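Local coordinates for putative secreted cellulose-binding protein (Streptomyces coelicolor, PDB 4OY6) that is a copper-dependent lytic polysaccharide monooxygenase of family AA10 that oxidises cellulose, probably cleaving its chains at the crystalline surface, at residues T166-S171 with Q175-C180; D20-P25 with Q36-D41. All coordinates share one frame; numbering follows the deposited sequence.

Contact 1. Residues T166-S171 with Q175-C180; sequences TIWQAS and QTYFLC
W168 and Y177 lie side by side on one face of an antiparallel hairpin, their rings in an offset stack with centroids 4.2 Å apart and planes at 20°. The tryptophan's six-membered ring does the touching: CZ3 of W168 sits over the centre of the tyrosine ring, while CD1 of Y177 comes 3.4 Å from CE3 of W168. With its CG anti to the backbone N (chi1 167°), the indole is carried alongside the tyrosine. Beneath the stack they form a hydrogen-bonded pair, W168 N to Y177 O and Y177 N to W168 O. The methyl of A170 meets the edge of the tyrosine ring near CE1.

The other face is close-packed: CG2 of I167 presses on CG2 of T176 at 3.4 Å, tighter than usual for carbons. Next to it OG1 of T176 donates to OE1 of Q169 over 2.7 Å, tilted 33° from the amide plane. At the T166 end the backbones stay paired but the side chains meet less closely, CB of T166 and CB of L179 being 4.3 Å apart, and a water links OG1 of T166 to L179 O.

Y177 meets H1 edge-to-face beside the copper, placing the aromatic stack at the metal site. Strand 110-118 pairs with the other edge of strand 161-170, strand 97-104 packs against T166, W168 and L179, and the C180-C70 disulfide fastens the second strand.

Contact 2. Residues D20-P25 with Q36-D41; sequences DDFQNP and QAWQDD. With ZN (zinc ion), chain J.
F22 sets its CB over the six-membered ring of W38, and this CH-pi contact carries the meeting of the loop 20-25 with helix 32-40. The CB of F22 stands 3.6 Å from the centroid of that ring, 7° off its normal. The phenyl itself is turned off to one side: chi1 of 69° puts CG between the backbone N and the carbonyl carbon, and the two rings meet obliquely, planes at 31°. Both aromatics also meet W46 edge-to-face. Replacing W38 with an alanine would probably open a gap beneath the CB of F22 and leave W46 without one of its aromatic partners.

Polar contact across the interface runs through water. One molecule donates to the carbonyl O of F22 at 2.9 Å and accepts from NE2 of Q39 at 2.7 Å. Within the loop, N24 N bonds to D21 O, closing a type I turn.

Metal binding lies beyond the packed rings, where OD1 of D40 binds a zinc ion at 2.2 Å; waters fill most of its shell, and one of them also donates to D40 O.

N24 and D41 each cap the backbone N two residues on, as residues leading into helices do. F22, W38 and W46 join the turn to helices 32-40 and 43-46 in the helical region between strands 2-6 and 52-54, probably the L2 region of AA10 enzymes.

Contact 2 comes first along the chain and is complete before contact 1 opens. Their centres lie 26 Å apart on opposite sides of the chain's centre, and their nearest atoms, about 11 Å apart, do not touch. Contact 1 is a buried hairpin of strands 161-170 and 175-184, part of the beta core next to the copper; contact 2 is partly buried and belongs to the helices that follow strand 2-6. Strand 52-54, which comes after these helices, pairs with strand 175-184 and so leads the chain back to the sheet of contact 1. One domain thus combines a beta core carrying the copper site with a helical insertion.

Contact 1. Residues T166-S171 with Q175-C180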
ATOM      1  N   THR A 166       3.264   3.878   1.705  1.00  6.20           N
ATOM      2  CA  THR A 166       3.681   3.872   3.081  1.00  6.78           C
ATOM      3  C   THR A 166       4.682   2.749   3.299  1.00  6.45           C
ATOM      4  O   THR A 166       4.424   1.600   2.954  1.00  7.61           O
ATOM      5  CB  THR A 166       2.471   3.653   4.022  1.00  7.28           C
ATOM      6  OG1 THR A 166       1.523   4.703   3.854  1.00  7.88           O
ATOM      7  CG2 THR A 166       2.899   3.588   5.464  1.00  8.01           C
ATOM      8  N   ILE A 167       5.834   3.123   3.840  1.00  6.86           N
ATOM      9  CA  ILE A 167       6.896   2.177   4.167  1.00  7.67           C
ATOM     10  C   ILE A 167       7.020   2.111   5.684  1.00  6.81           C
ATOM     11  O   ILE A 167       7.301   3.115   6.329  1.00  8.52           O
ATOM     12  CB  ILE A 167       8.233   2.573   3.509  1.00  8.72           C
ATOM     13  CG1 ILE A 167       8.052   2.721   1.990  1.00  9.07           C
ATOM     14  CG2 ILE A 167       9.299   1.547   3.841  1.00  9.35           C
ATOM     15  CD1 ILE A 167       9.286   3.093   1.220  1.00 10.91           C
ATOM     16  N   TRP A 168       6.779   0.924   6.229  1.00  7.14           N
ATOM     17  CA  TRP A 168       6.834   0.655   7.663  1.00  7.22           C
ATOM     18  C   TRP A 168       8.085  -0.155   7.945  1.00  8.10           C
ATOM     19  O   TRP A 168       8.174  -1.308   7.530  1.00  8.70           O
ATOM     20  CB  TRP A 168       5.591  -0.111   8.096  1.00  7.50           C
ATOM     21  CG  TRP A 168       5.590  -0.732   9.461  1.00  8.03           C
ATOM     22  CD1 TRP A 168       6.323  -0.382  10.558  1.00  9.01           C
ATOM     23  CD2 TRP A 168       4.773  -1.834   9.851  1.00  8.35           C
ATOM     24  NE1 TRP A 168       6.014  -1.223  11.604  1.00 10.03           N
ATOM     25  CE2 TRP A 168       5.059  -2.118  11.195  1.00  9.17           C
ATOM     26  CE3 TRP A 168       3.830  -2.624   9.173  1.00  9.48           C
ATOM     27  CZ2 TRP A 168       4.440  -3.171  11.875  1.00 10.89           C
ATOM     28  CZ3 TRP A 168       3.216  -3.646   9.840  1.00 10.76           C
ATOM     29  CH2 TRP A 168       3.535  -3.927  11.175  1.00 10.50           C
ATOM     30  N   GLN A 169       9.041   0.439   8.646  1.00  8.77           N
ATOM     31  CA  GLN A 169      10.219  -0.280   9.104  1.00  9.28           C
ATOM     32  C   GLN A 169       9.914  -0.786  10.514  1.00  9.26           C
ATOM     33  O   GLN A 169       9.809   0.016  11.445  1.00 10.53           O
ATOM     34  CB  GLN A 169      11.454   0.627   9.112  1.00  9.78           C
ATOM     35  CG  GLN A 169      12.712  -0.067   9.592  1.00 11.03           C
ATOM     36  CD  GLN A 169      13.200  -1.107   8.631  1.00 11.44           C
ATOM     37  OE1 GLN A 169      13.003  -1.016   7.415  1.00 11.35           O
ATOM     38  NE2 GLN A 169      13.913  -2.096   9.174  1.00 12.03           N
ATOM     39  N   ALA A 170       9.710  -2.091  10.653  1.00 10.07           N
ATOM     40  CA  ALA A 170       9.332  -2.653  11.942  1.00 10.80           C
ATOM     41  C   ALA A 170      10.533  -2.664  12.882  1.00 12.73           C
ATOM     42  O   ALA A 170      11.675  -2.672  12.426  1.00 15.25           O
ATOM     43  CB  ALA A 170       8.769  -4.041  11.755  1.00 12.87           C
ATOM     44  N   SER A 171      10.277  -2.672  14.191  1.00 13.16           N
ATOM     45  CA  SER A 171      11.348  -2.577  15.187  1.00 14.36           C
ATOM     46  C   SER A 171      11.937  -3.893  15.677  1.00 15.44           C
ATOM     47  O   SER A 171      12.986  -3.882  16.296  1.00 19.37           O
ATOM     48  CB  SER A 171      10.845  -1.783  16.384  1.00 14.29           C
ATOM     49  OG  SER A 171      10.614  -0.428  16.022  1.00 16.12           O
ATOM     50  N   GLN A 175      12.864  -5.680   8.998  1.00 10.29           N
ATOM     51  CA  GLN A 175      11.716  -6.134   8.219  1.00  9.85           C
ATOM     52  C   GLN A 175      10.904  -4.891   7.865  1.00  9.37           C
ATOM     53  O   GLN A 175      10.679  -4.017   8.712  1.00 10.49           O
ATOM     54  CB  GLN A 175      10.885  -7.103   9.028  1.00  9.91           C
ATOM     55  CG  GLN A 175       9.676  -7.662   8.305  1.00  9.82           C
ATOM     56  CD  GLN A 175       8.999  -8.714   9.137  1.00 10.79           C
ATOM     57  OE1 GLN A 175       8.202  -8.414  10.030  1.00 11.30           O
ATOM     58  NE2 GLN A 175       9.354  -9.962   8.887  1.00 12.41           N
ATOM     59  N   THR A 176      10.477  -4.824   6.611  1.00  8.97           N
ATOM     60  CA  THR A 176       9.878  -3.615   6.063  1.00  8.76           C
ATOM     61  C   THR A 176       8.641  -4.003   5.255  1.00  8.16           C
ATOM     62  O   THR A 176       8.674  -4.949   4.470  1.00  8.49           O
ATOM     63  CB  THR A 176      10.857  -2.905   5.115  1.00  9.42           C
ATOM     64  OG1 THR A 176      12.177  -2.894   5.676  1.00 10.34           O
ATOM     65  CG2 THR A 176      10.385  -1.481   4.809  1.00  9.49           C
ATOM     66  N   TYR A 177       7.557  -3.247   5.447  1.00  7.01           N
ATOM     67  CA  TYR A 177       6.295  -3.431   4.740  1.00  7.15           C
ATOM     68  C   TYR A 177       6.099  -2.281   3.766  1.00  7.18           C
ATOM     69  O   TYR A 177       6.389  -1.144   4.105  1.00  7.50           O
ATOM     70  CB  TYR A 177       5.128  -3.519   5.726  1.00  7.41           C
ATOM     71  CG  TYR A 177       5.260  -4.626   6.739  1.00  7.65           C
ATOM     72  CD1 TYR A 177       6.194  -4.563   7.770  1.00  8.73           C
ATOM     73  CD2 TYR A 177       4.453  -5.746   6.677  1.00  7.62           C
ATOM     74  CE1 TYR A 177       6.305  -5.590   8.695  1.00  8.57           C
ATOM     75  CE2 TYR A 177       4.573  -6.795   7.599  1.00  8.54           C
ATOM     76  CZ  TYR A 177       5.523  -6.705   8.598  1.00  9.24           C
ATOM     77  OH  TYR A 177       5.655  -7.743   9.497  1.00 10.44           O
ATOM     78  N   PHE A 178       5.584  -2.600   2.579  1.00  7.30           N
ATOM     79  CA  PHE A 178       5.483  -1.643   1.467  1.00  7.62           C
ATOM     80  C   PHE A 178       4.030  -1.589   1.011  1.00  6.69           C
ATOM     81  O   PHE A 178       3.548  -2.523   0.374  1.00  7.76           O
ATOM     82  CB  PHE A 178       6.379  -2.067   0.291  1.00  7.61           C
ATOM     83  CG  PHE A 178       7.840  -2.165   0.666  1.00  8.48           C
ATOM     84  CD1 PHE A 178       8.381  -3.339   1.153  1.00  9.59           C
ATOM     85  CD2 PHE A 178       8.677  -1.076   0.515  1.00  8.93           C
ATOM     86  CE1 PHE A 178       9.721  -3.400   1.499  1.00 10.00           C
ATOM     87  CE2 PHE A 178      10.012  -1.132   0.864  1.00 10.13           C
ATOM     88  CZ  PHE A 178      10.533  -2.299   1.351  1.00 10.42           C
ATOM     89  N   LEU A 179       3.342  -0.520   1.388  1.00  6.90           N
ATOM     90  CA  LEU A 179       1.875  -0.481   1.263  1.00  6.95           C
ATOM     91  C   LEU A 179       1.412   0.644   0.325  1.00  6.59           C
ATOM     92  O   LEU A 179       1.512   1.839   0.652  1.00  7.46           O
ATOM     93  CB  LEU A 179       1.222  -0.269   2.622  1.00  8.54           C
ATOM     94  CG  LEU A 179       1.393  -1.290   3.730  1.00 12.42           C
ATOM     95  CD1 LEU A 179       1.495  -2.752   3.319  1.00 11.82           C
ATOM     96  CD2 LEU A 179       2.490  -0.931   4.675  1.00 12.70           C
ATOM     97  N   CYS A 180       0.883   0.257  -0.832  1.00  7.13           N
ATOM     98  CA  CYS A 180       0.219   1.184  -1.754  1.00  6.87           C
ATOM     99  C   CYS A 180      -1.242   1.335  -1.380  1.00  5.98           C
ATOM    100  O   CYS A 180      -1.940   0.319  -1.293  1.00  7.02           O
ATOM    101  CB  CYS A 180       0.254   0.678  -3.190  1.00  8.62           C
ATOM    102  SG  CYS A 180       1.876   0.820  -3.932  1.00  8.97           S
TER
HETATM  103  O   HOH W   1      -0.349   3.476   2.077  1.00  8.07           O

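Contact 2. Residues D20-P25 with Q36-D41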
ATOM      1  N   ASP A  20     -15.832 -11.613   1.672  1.00 12.41           N
ATOM      2  CA  ASP A  20     -17.039 -12.362   2.013  1.00 14.43           C
ATOM      3  C   ASP A  20     -17.813 -12.826   0.776  1.00 16.64           C
ATOM      4  O   ASP A  20     -18.816 -13.514   0.917  1.00 23.21           O
ATOM      5  CB  ASP A  20     -17.961 -11.580   2.971  1.00 20.63           C
ATOM      6  CG  ASP A  20     -18.490 -10.293   2.373  1.00 28.13           C
ATOM      7  OD1 ASP A  20     -18.059  -9.898   1.266  1.00 36.15           O
ATOM      8  OD2 ASP A  20     -19.343  -9.656   3.031  1.00 45.75           O
ATOM      9  N   ASP A  21     -17.315 -12.487  -0.415  1.00 14.62           N
ATOM     10  CA  ASP A  21     -18.035 -12.618  -1.684  1.00 20.03           C
ATOM     11  C   ASP A  21     -17.025 -12.670  -2.849  1.00 16.18           C
ATOM     12  O   ASP A  21     -17.197 -12.003  -3.839  1.00 17.14           O
ATOM     13  CB  ASP A  21     -19.006 -11.407  -1.805  1.00 27.31           C
ATOM     14  CG  ASP A  21     -20.120 -11.590  -2.851  1.00 31.58           C
ATOM     15  OD1 ASP A  21     -20.415 -12.730  -3.267  1.00 32.52           O
ATOM     16  OD2 ASP A  21     -20.718 -10.558  -3.245  1.00 44.09           O
ATOM     17  N   PHE A  22     -15.956 -13.460  -2.707  1.00 14.65           N
ATOM     18  CA  PHE A  22     -14.751 -13.270  -3.549  1.00 14.44           C
ATOM     19  C   PHE A  22     -14.853 -13.862  -4.946  1.00 14.95           C
ATOM     20  O   PHE A  22     -13.973 -13.611  -5.763  1.00 15.87           O
ATOM     21  CB  PHE A  22     -13.469 -13.777  -2.878  1.00 15.94           C
ATOM     22  CG  PHE A  22     -13.426 -15.233  -2.744  1.00 17.78           C
ATOM     23  CD1 PHE A  22     -14.113 -15.848  -1.709  1.00 22.35           C
ATOM     24  CD2 PHE A  22     -12.725 -16.008  -3.656  1.00 23.45           C
ATOM     25  CE1 PHE A  22     -14.133 -17.207  -1.615  1.00 26.92           C
ATOM     26  CE2 PHE A  22     -12.734 -17.401  -3.546  1.00 28.68           C
ATOM     27  CZ  PHE A  22     -13.453 -17.987  -2.542  1.00 26.46           C
ATOM     28  N   GLN A  23     -15.935 -14.587  -5.228  1.00 16.09           N
ATOM     29  CA  GLN A  23     -16.222 -15.045  -6.584  1.00 18.67           C
ATOM     30  C   GLN A  23     -17.450 -14.307  -7.151  1.00 17.60           C
ATOM     31  O   GLN A  23     -18.012 -14.773  -8.131  1.00 22.17           O
ATOM     32  CB  GLN A  23     -16.373 -16.577  -6.622  1.00 21.21           C
ATOM     33  CG  GLN A  23     -15.079 -17.271  -6.193  1.00 25.95           C
ATOM     34  CD  GLN A  23     -15.039 -18.738  -6.529  1.00 25.60           C
ATOM     35  OE1 GLN A  23     -15.965 -19.457  -6.220  1.00 31.07           O
ATOM     36  NE2 GLN A  23     -13.942 -19.191  -7.135  1.00 33.96           N
ATOM     37  N   ASN A  24     -17.859 -13.192  -6.517  1.00 16.17           N
ATOM     38  CA  ASN A  24     -19.042 -12.423  -6.946  1.00 15.84           C
ATOM     39  C   ASN A  24     -18.887 -12.116  -8.402  1.00 17.10           C
ATOM     40  O   ASN A  24     -17.884 -11.465  -8.812  1.00 14.69           O
ATOM     41  CB  ASN A  24     -19.226 -11.099  -6.177  1.00 18.47           C
ATOM     42  CG  ASN A  24     -20.531 -10.366  -6.546  1.00 20.83           C
ATOM     43  OD1 ASN A  24     -20.935 -10.344  -7.693  1.00 26.67           O
ATOM     44  ND2 ASN A  24     -21.173  -9.756  -5.560  1.00 27.62           N
ATOM     45  N   PRO A  25     -19.914 -12.492  -9.187  1.00 18.14           N
ATOM     46  CA  PRO A  25     -19.765 -12.288 -10.613  1.00 18.70           C
ATOM     47  C   PRO A  25     -19.776 -10.830 -11.065  1.00 17.37           C
ATOM     48  O   PRO A  25     -19.426 -10.567 -12.196  1.00 21.75           O
ATOM     49  CB  PRO A  25     -20.964 -13.045 -11.209  1.00 21.14           C
ATOM     50  CG  PRO A  25     -21.938 -13.162 -10.096  1.00 26.29           C
ATOM     51  CD  PRO A  25     -21.124 -13.260  -8.847  1.00 22.74           C
ATOM     52  N   GLN A  36      -8.721  -9.021 -11.053  1.00  7.96           N
ATOM     53  CA  GLN A  36      -7.512  -9.614 -11.623  1.00  8.59           C
ATOM     54  C   GLN A  36      -6.574 -10.087 -10.520  1.00  8.42           C
ATOM     55  O   GLN A  36      -5.872 -11.072 -10.700  1.00  9.81           O
ATOM     56  CB  GLN A  36      -6.824  -8.678 -12.618  1.00  8.92           C
ATOM     57  CG  GLN A  36      -6.278  -7.373 -12.063  1.00  9.11           C
ATOM     58  CD  GLN A  36      -4.883  -7.459 -11.438  1.00  9.02           C
ATOM     59  OE1 GLN A  36      -3.992  -8.129 -11.973  1.00 10.68           O
ATOM     60  NE2 GLN A  36      -4.660  -6.735 -10.357  1.00  8.18           N
ATOM     61  N   ALA A  37      -6.567  -9.404  -9.371  1.00  8.15           N
ATOM     62  CA  ALA A  37      -5.739  -9.832  -8.236  1.00  8.48           C
ATOM     63  C   ALA A  37      -6.253 -11.159  -7.664  1.00  8.64           C
ATOM     64  O   ALA A  37      -5.491 -12.093  -7.452  1.00  9.12           O
ATOM     65  CB  ALA A  37      -5.706  -8.748  -7.177  1.00  8.23           C
ATOM     66  N   TRP A  38      -7.560 -11.259  -7.416  1.00  8.41           N
ATOM     67  CA  TRP A  38      -8.150 -12.503  -6.922  1.00  9.34           C
ATOM     68  C   TRP A  38      -7.935 -13.655  -7.897  1.00  9.62           C
ATOM     69  O   TRP A  38      -7.755 -14.793  -7.470  1.00 12.48           O
ATOM     70  CB  TRP A  38      -9.647 -12.323  -6.650  1.00  9.67           C
ATOM     71  CG  TRP A  38     -10.047 -11.610  -5.380  1.00  8.75           C
ATOM     72  CD1 TRP A  38     -10.508 -10.335  -5.254  1.00  9.49           C
ATOM     73  CD2 TRP A  38     -10.045 -12.161  -4.064  1.00  8.17           C
ATOM     74  NE1 TRP A  38     -10.800 -10.066  -3.941  1.00 10.23           N
ATOM     75  CE2 TRP A  38     -10.527 -11.182  -3.196  1.00  8.88           C
ATOM     76  CE3 TRP A  38      -9.707 -13.409  -3.540  1.00 10.58           C
ATOM     77  CZ2 TRP A  38     -10.682 -11.414  -1.830  1.00  9.81           C
ATOM     78  CZ3 TRP A  38      -9.837 -13.618  -2.207  1.00 10.95           C
ATOM     79  CH2 TRP A  38     -10.320 -12.637  -1.372  1.00 10.65           C
ATOM     80  N   GLN A  39      -7.979 -13.370  -9.196  1.00  9.36           N
ATOM     81  CA  GLN A  39      -7.733 -14.389 -10.192  1.00 11.03           C
ATOM     82  C   GLN A  39      -6.282 -14.846 -10.243  1.00 12.21           C
ATOM     83  O   GLN A  39      -6.012 -16.017 -10.473  1.00 18.17           O
ATOM     84  CB  GLN A  39      -8.216 -13.935 -11.580  1.00 13.93           C
ATOM     85  CG  GLN A  39      -9.702 -13.644 -11.714  1.00 15.99           C
ATOM     86  CD  GLN A  39     -10.587 -14.491 -10.851  1.00 24.74           C
ATOM     87  OE1 GLN A  39     -10.787 -15.649 -11.138  1.00 28.40           O
ATOM     88  NE2 GLN A  39     -11.167 -13.895  -9.800  1.00 31.28           N
ATOM     89  N   ASP A  40      -5.357 -13.945  -9.986  1.00 10.77           N
ATOM     90  CA  ASP A  40      -3.942 -14.275 -10.026  1.00 11.28           C
ATOM     91  C   ASP A  40      -3.509 -15.096  -8.813  1.00 11.11           C
ATOM     92  O   ASP A  40      -2.861 -16.137  -8.975  1.00 13.54           O
ATOM     93  CB  ASP A  40      -3.095 -13.006 -10.083  1.00 12.27           C
ATOM     94  CG  ASP A  40      -1.625 -13.321 -10.238  1.00 16.29           C
ATOM     95  OD1 ASP A  40      -0.868 -13.195  -9.274  1.00 17.78           O
ATOM     96  OD2 ASP A  40      -1.245 -13.773 -11.329  1.00 21.51           O
ATOM     97  N   ASP A  41      -3.802 -14.602  -7.618  1.00 10.16           N
ATOM     98  CA  ASP A  41      -3.476 -15.339  -6.389  1.00  9.29           C
ATOM     99  C   ASP A  41      -4.393 -14.827  -5.294  1.00  8.25           C
ATOM    100  O   ASP A  41      -4.166 -13.744  -4.752  1.00  8.40           O
ATOM    101  CB  ASP A  41      -2.008 -15.218  -5.965  1.00 11.10           C
ATOM    102  CG  ASP A  41      -1.660 -16.152  -4.803  1.00 11.90           C
ATOM    103  OD1 ASP A  41      -2.590 -16.708  -4.198  1.00 12.06           O
ATOM    104  OD2 ASP A  41      -0.465 -16.364  -4.505  1.00 14.51           O
TER
HETATM  105 ZN    ZN J 309       0.755 -14.578  -9.813  0.50 23.30          ZN
HETATM  106  O   HOH W   2     -12.237 -14.954  -7.600  1.00 27.44           O
HETATM  107  O   HOH W   3      -0.051 -16.420  -9.200  1.00 31.56           O
HETATM  108  O   HOH W   4       0.542 -15.123 -11.686  1.00 26.40           O
HETATM  109  O   HOH W   5       1.469 -12.744 -10.490  1.00 35.82           O
HETATM  110  O   HOH W   6       2.308 -15.567  -9.891  1.00 28.85           O
HETATM  111  O   HOH W   7       1.457 -14.311  -8.046  1.00 29.68           O